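Local coordinates for cystathionine beta-lyase family protein, YNBB B.subtilis ortholog (Clostridium acetobutylicum, PDB 3HVY) that is probably a pyridoxal-phosphate-dependent lyase of the methionine gamma-lyase family, related to cystathionine beta-lyases and possibly involved in aluminium resistance, at residues D[37-42]-D[304-309]; D[223-228]-D[331-336]. One frame throughout, in Å; residues are numbered along the deposited sequence.

Interaction 1. Residues D[37-42]-D[304-309]; sequences YYDEIR and AVKGAV. With EDO (1,2-ethanediol), chain Y.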
loop_
_atom_site.group_PDB
_atom_site.type_symbol
_atom_site.label_atom_id
_atom_site.label_comp_id
_atom_site.label_asym_id
_atom_site.label_seq_id
_atom_site.Cartn_x
_atom_site.Cartn_y
_atom_site.Cartn_z
ATOM N N TYR D 37 13.127 14.686 -34.340
ATOM C CA TYR D 37 13.583 13.349 -34.618
ATOM C C TYR D 37 13.194 12.417 -33.461
ATOM O O TYR D 37 12.736 11.292 -33.689
ATOM C CB TYR D 37 15.096 13.389 -34.830
ATOM C CG TYR D 37 15.769 12.048 -34.886
ATOM C CD1 TYR D 37 16.234 11.446 -33.735
ATOM C CD2 TYR D 37 15.992 11.404 -36.115
ATOM C CE1 TYR D 37 16.861 10.243 -33.792
ATOM C CE2 TYR D 37 16.616 10.211 -36.181
ATOM C CZ TYR D 37 17.050 9.627 -35.013
ATOM O OH TYR D 37 17.688 8.440 -35.036
ATOM N N TYR D 38 13.402 12.853 -32.222
ATOM C CA TYR D 38 13.022 12.004 -31.074
ATOM C C TYR D 38 11.532 11.798 -30.953
ATOM O O TYR D 38 11.083 10.726 -30.477
ATOM C CB TYR D 38 13.618 12.505 -29.766
ATOM C CG TYR D 38 15.136 12.375 -29.801
ATOM C CD1 TYR D 38 15.748 11.139 -29.862
ATOM C CD2 TYR D 38 15.943 13.501 -29.847
ATOM C CE1 TYR D 38 17.146 11.043 -29.942
ATOM C CE2 TYR D 38 17.330 13.395 -29.929
ATOM C CZ TYR D 38 17.919 12.189 -29.981
ATOM O OH TYR D 38 19.301 12.124 -30.117
ATOM N N ASP D 39 10.760 12.785 -31.387
ATOM C CA ASP D 39 9.294 12.645 -31.351
ATOM C C ASP D 39 8.804 11.508 -32.224
ATOM O O ASP D 39 7.782 10.897 -31.931
ATOM C CB ASP D 39 8.625 13.933 -31.774
ATOM C CG ASP D 39 8.739 14.999 -30.740
ATOM O OD1 ASP D 39 9.107 14.709 -29.584
ATOM O OD2 ASP D 39 8.440 16.128 -31.125
ATOM N N GLU D 40 9.496 11.297 -33.334
ATOM C CA GLU D 40 9.201 10.197 -34.285
ATOM C C GLU D 40 9.428 8.838 -33.654
ATOM O O GLU D 40 8.608 7.930 -33.780
ATOM C CB GLU D 40 10.078 10.328 -35.511
ATOM C CG GLU D 40 9.738 11.587 -36.326
ATOM C CD GLU D 40 10.741 11.829 -37.447
ATOM O OE1 GLU D 40 11.614 10.962 -37.657
ATOM O OE2 GLU D 40 10.662 12.893 -38.087
ATOM N N ILE D 41 10.557 8.725 -32.957
ATOM C CA ILE D 41 10.862 7.531 -32.206
ATOM C C ILE D 41 9.865 7.328 -31.056
ATOM O O ILE D 41 9.400 6.213 -30.830
ATOM C CB ILE D 41 12.315 7.592 -31.671
ATOM C CG1 ILE D 41 13.317 7.437 -32.828
ATOM C CG2 ILE D 41 12.564 6.491 -30.644
ATOM C CD1 ILE D 41 14.757 7.535 -32.383
ATOM N N ARG D 42 9.511 8.397 -30.337
ATOM C CA ARG D 42 8.599 8.291 -29.223
ATOM C C ARG D 42 7.249 7.768 -29.663
ATOM O O ARG D 42 6.619 6.984 -28.968
ATOM C CB ARG D 42 8.387 9.692 -28.646
ATOM C CG ARG D 42 7.569 9.723 -27.453
ATOM C CD ARG D 42 7.460 11.145 -26.865
ATOM N NE ARG D 42 6.782 11.994 -27.833
ATOM C CZ ARG D 42 6.693 13.316 -27.778
ATOM N NH1 ARG D 42 7.248 13.982 -26.811
ATOM N NH2 ARG D 42 6.031 13.966 -28.723
ATOM N N ALA D 304 13.572 12.916 -20.944
ATOM C CA ALA D 304 14.931 12.879 -20.361
ATOM C C ALA D 304 15.974 13.003 -21.480
ATOM O O ALA D 304 16.952 13.712 -21.332
ATOM C CB ALA D 304 15.112 11.620 -19.543
ATOM N N VAL D 305 15.730 12.364 -22.620
ATOM C CA VAL D 305 16.581 12.510 -23.781
ATOM C C VAL D 305 16.654 13.973 -24.207
ATOM O O VAL D 305 17.750 14.496 -24.409
ATOM C CB VAL D 305 16.191 11.602 -24.957
ATOM C CG1 VAL D 305 17.128 11.842 -26.177
ATOM C CG2 VAL D 305 16.220 10.074 -24.580
ATOM N N LYS D 306 15.511 14.645 -24.345
ATOM C CA LYS D 306 15.488 16.053 -24.692
ATOM C C LYS D 306 16.261 16.878 -23.707
ATOM O O LYS D 306 16.941 17.773 -24.110
ATOM C CB LYS D 306 14.060 16.539 -24.829
ATOM C CG LYS D 306 13.372 15.969 -26.075
ATOM C CD LYS D 306 11.911 16.528 -26.205
ATOM C CE LYS D 306 11.197 15.915 -27.424
ATOM N NZ LYS D 306 9.861 16.491 -27.768
ATOM N N GLY D 307 16.167 16.571 -22.414
ATOM C CA GLY D 307 16.942 17.271 -21.407
ATOM C C GLY D 307 18.415 17.074 -21.600
ATOM O O GLY D 307 19.179 18.007 -21.491
ATOM N N ALA D 308 18.819 15.863 -21.948
ATOM C CA ALA D 308 20.231 15.571 -22.163
ATOM C C ALA D 308 20.816 16.383 -23.381
ATOM O O ALA D 308 21.870 17.014 -23.306
ATOM C CB ALA D 308 20.405 14.033 -22.400
ATOM N N VAL D 309 20.070 16.372 -24.477
ATOM C CA VAL D 309 20.424 17.034 -25.735
ATOM C C VAL D 309 20.458 18.532 -25.584
ATOM O O VAL D 309 21.356 19.176 -26.086
ATOM C CB VAL D 309 19.449 16.556 -26.877
ATOM C CG1 VAL D 309 19.564 17.435 -28.140
ATOM C CG2 VAL D 309 19.676 15.028 -27.225
HETATM C C1 EDO Y . 8.277 18.849 -24.338
HETATM O O1 EDO Y . 8.285 18.598 -22.943
HETATM C C2 EDO Y . 9.058 17.762 -25.035
HETATM O O2 EDO Y . 8.251 16.652 -25.458
#
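Tyr38 and Val305 meet where helices 18-55 and 287-317 of this methionine gamma-lyase family protein pass antiparallel, their local axes 11.2 Å apart at an angle of 162°. The tight part is apolar. Val305 CG1 stands over the middle of the Tyr38 ring, 3.8 Å from its centroid and only 8° off the normal, a CH-pi contact. Tyr37 CD1 lies over the opposite face, so the phenol is sandwiched between its own neighbour and the other helix. Val309 meets Tyr38 tip to tip, its CG2 3.9 Å from Tyr38 CE2, and the Tyr38 hydroxyl is hydrogen-bonded to the backbone N of Arg330.

The other flank is polar and more open, with Asp39 and Lys306 partly exposed. Lys306, its chain extended beyond CG, crosses Asp39 at about a right angle, and its NZ donates to Asp39 OD1 at 2.7 Å in a salt bridge, on the syn side of the carboxylate. Arg42 completes the network from the helix of Asp39, though its main partner is Asp412 of the second subunit, bound through NE. Arg42 NH1 and Lys306 NZ, two like charges, both make weak bonds to O2 of an ethanediol, probably from the crystallisation liquor. Asp39 OD1 lies over one face of the guanidinium, toward the rim and 3.3 Å from Arg42 NH2, an attraction of charges with no N-H directed at the oxygen.

Interaction 2. Residues D[223-228]-D[331-336]; sequences EFVEEK and TDIIQA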
loop_
_atom_site.group_PDB
_atom_site.type_symbol
_atom_site.label_atom_id
_atom_site.label_comp_id
_atom_site.label_asym_id
_atom_site.label_seq_id
_atom_site.Cartn_x
_atom_site.Cartn_y
_atom_site.Cartn_z
ATOM N N GLU D 223 16.286 2.018 -22.359
ATOM C CA GLU D 223 14.968 1.559 -22.786
ATOM C C GLU D 223 14.237 2.679 -23.411
ATOM O O GLU D 223 14.224 3.751 -22.861
ATOM C CB GLU D 223 14.147 1.028 -21.604
ATOM C CG GLU D 223 14.826 -0.141 -20.813
ATOM C CD GLU D 223 15.765 0.303 -19.692
ATOM O OE1 GLU D 223 16.011 1.520 -19.519
ATOM O OE2 GLU D 223 16.263 -0.599 -18.963
ATOM N N PHE D 224 13.624 2.417 -24.562
ATOM C CA PHE D 224 12.860 3.399 -25.362
ATOM C C PHE D 224 13.590 4.638 -25.876
ATOM O O PHE D 224 12.927 5.557 -26.407
ATOM C CB PHE D 224 11.633 3.849 -24.589
ATOM C CG PHE D 224 10.744 2.718 -24.173
ATOM C CD1 PHE D 224 10.330 1.776 -25.088
ATOM C CD2 PHE D 224 10.344 2.576 -22.848
ATOM C CE1 PHE D 224 9.508 0.717 -24.712
ATOM C CE2 PHE D 224 9.555 1.480 -22.455
ATOM C CZ PHE D 224 9.126 0.580 -23.393
ATOM N N VAL D 225 14.922 4.660 -25.794
ATOM C CA VAL D 225 15.667 5.749 -26.363
ATOM C C VAL D 225 15.777 5.602 -27.905
ATOM O O VAL D 225 15.835 6.597 -28.633
ATOM C CB VAL D 225 17.033 5.923 -25.697
ATOM C CG1 VAL D 225 17.836 7.064 -26.450
ATOM C CG2 VAL D 225 16.837 6.225 -24.187
ATOM N N GLU D 226 15.812 4.373 -28.387
ATOM C CA GLU D 226 15.769 4.090 -29.808
ATOM C C GLU D 226 14.491 3.300 -30.081
ATOM O O GLU D 226 13.781 2.875 -29.156
ATOM C CB GLU D 226 17.002 3.287 -30.258
ATOM C CG GLU D 226 18.348 4.015 -30.065
ATOM C CD GLU D 226 19.503 3.366 -30.817
ATOM O OE1 GLU D 226 19.320 3.064 -31.993
ATOM O OE2 GLU D 226 20.617 3.208 -30.262
ATOM N N GLU D 227 14.231 3.050 -31.355
ATOM C CA GLU D 227 13.030 2.298 -31.754
ATOM C C GLU D 227 13.207 0.797 -31.588
ATOM O O GLU D 227 12.237 0.042 -31.665
ATOM C CB GLU D 227 12.607 2.699 -33.187
ATOM C CG GLU D 227 13.437 2.237 -34.331
ATOM C CD GLU D 227 14.914 2.722 -34.350
ATOM O OE1 GLU D 227 15.330 3.763 -33.709
ATOM O OE2 GLU D 227 15.668 2.007 -35.050
ATOM N N LYS D 228 14.455 0.365 -31.371
ATOM C CA LYS D 228 14.778 -1.041 -31.129
ATOM C C LYS D 228 15.506 -1.156 -29.816
ATOM O O LYS D 228 16.049 -0.187 -29.306
ATOM C CB LYS D 228 15.703 -1.609 -32.208
ATOM C CG LYS D 228 15.102 -1.737 -33.584
ATOM C CD LYS D 228 16.076 -2.425 -34.596
ATOM N N THR D 331 21.460 6.810 -27.420
ATOM C CA THR D 331 21.075 5.466 -27.106
ATOM C C THR D 331 20.683 5.296 -25.661
ATOM O O THR D 331 20.031 4.278 -25.305
ATOM C CB THR D 331 22.196 4.476 -27.483
ATOM O OG1 THR D 331 21.630 3.179 -27.584
ATOM C CG2 THR D 331 23.326 4.455 -26.459
ATOM N N ASP D 332 21.115 6.244 -24.799
ATOM C CA ASP D 332 20.693 6.289 -23.417
ATOM C C ASP D 332 20.380 7.741 -23.005
ATOM O O ASP D 332 20.425 8.637 -23.834
ATOM C CB ASP D 332 21.697 5.604 -22.501
ATOM C CG ASP D 332 22.995 6.334 -22.426
ATOM O OD1 ASP D 332 22.967 7.548 -22.658
ATOM O OD2 ASP D 332 24.034 5.722 -22.118
ATOM N N ILE D 333 20.009 7.937 -21.751
ATOM C CA ILE D 333 19.599 9.258 -21.237
ATOM C C ILE D 333 20.725 10.065 -20.569
ATOM O O ILE D 333 20.486 11.133 -20.012
ATOM C CB ILE D 333 18.398 9.178 -20.245
ATOM C CG1 ILE D 333 18.720 8.330 -19.023
ATOM C CG2 ILE D 333 17.105 8.642 -20.933
ATOM C CD1 ILE D 333 17.748 8.523 -17.846
ATOM N N ILE D 334 21.944 9.586 -20.665
ATOM C CA ILE D 334 23.047 10.210 -19.952
ATOM C C ILE D 334 23.731 11.314 -20.768
ATOM O O ILE D 334 23.887 11.169 -21.979
ATOM C CB ILE D 334 24.141 9.197 -19.618
ATOM C CG1 ILE D 334 23.564 7.968 -18.896
ATOM C CG2 ILE D 334 25.274 9.865 -18.793
ATOM C CD1 ILE D 334 22.761 8.318 -17.702
ATOM N N GLN D 335 24.151 12.397 -20.074
ATOM C CA GLN D 335 24.885 13.480 -20.676
ATOM C C GLN D 335 26.074 13.755 -19.797
ATOM O O GLN D 335 25.903 13.968 -18.602
ATOM C CB GLN D 335 24.081 14.776 -20.722
ATOM C CG GLN D 335 24.779 15.913 -21.476
ATOM C CD GLN D 335 25.158 15.515 -22.899
ATOM O OE1 GLN D 335 24.313 15.048 -23.642
ATOM N NE2 GLN D 335 26.428 15.729 -23.287
ATOM N N ALA D 336 27.253 13.810 -20.406
ATOM C CA ALA D 336 28.521 14.136 -19.720
ATOM C C ALA D 336 28.983 15.546 -20.106
ATOM O O ALA D 336 28.766 15.991 -21.237
ATOM C CB ALA D 336 29.622 13.061 -20.038
#
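Val225 packs on the backbone of Thr331, and Glu226 bonds to its side chain, joining the loop between strands 214-218 and 237-241 of the seven-stranded sheet to the segment leading into strand 334-338 of the smaller antiparallel sheet. The CB of Val225 points toward 331-336 and lies against its main chain, 3.4 Å from Thr331 O, and CG1 is equally close to the carbonyl carbon of the same residue. With CG1 anti to the backbone N (chi1 176°) and CG2 beside it, CG1 rests on the Thr331 peptide; CG2 lies near Thr331 O and the CA of Asp332 and also touches Ile333 CG2 at 4.1 Å.

Glu226 and Thr331 cross obliquely. The bond from CA to CB of Thr331 points away from the loop, yet OG1, anti to the backbone N (chi1 -161°), is placed where it can donate to Glu226 OE2 at 2.9 Å. The carboxylate receives it through the anti lone pair of OE2, on the side away from OE1. That oxygen also accepts from the backbone N of Ile196, while Thr331 OG1 is itself hydrogen-bonded to Arg184 NH2.

Just beyond, CB of Asp332 points away from the loop, and its carboxylate serves its own segment. Its OD1 accepts from Ile334 N at 3.0 Å in an Asx turn, the N-H arriving from 55° out of the carboxylate plane, and OD2 bonds to the hydroxyls of Ser193 and Ser185. In this buried contact Glu226 OE2 thus accepts from a hydroxyl and a main-chain amide, and a donation from Arg184 to Thr331 OG1 would be expected to polarise that hydroxyl and strengthen its bond to Glu226.

The centres of interactions 1 and 2 lie about 9 Å apart, and their segments alternate along the chain in the order 37-42, 223-228, 304-309, 331-336. Helix 18-55 thus meets the loop that follows strand 214-218, where Ile41 CG2 packs on the backbone of Val225 and Glu226, while helix 287-317 meets the approach to strand 334-338, where Ala308 CB touches Ile333 O. Interaction 2 sits deeper, its centre about 8 Å from the centre of the chain against about 15 Å for interaction 1. Together they tie early and late parts of the chain into one body, connecting the two long helices with both sheets.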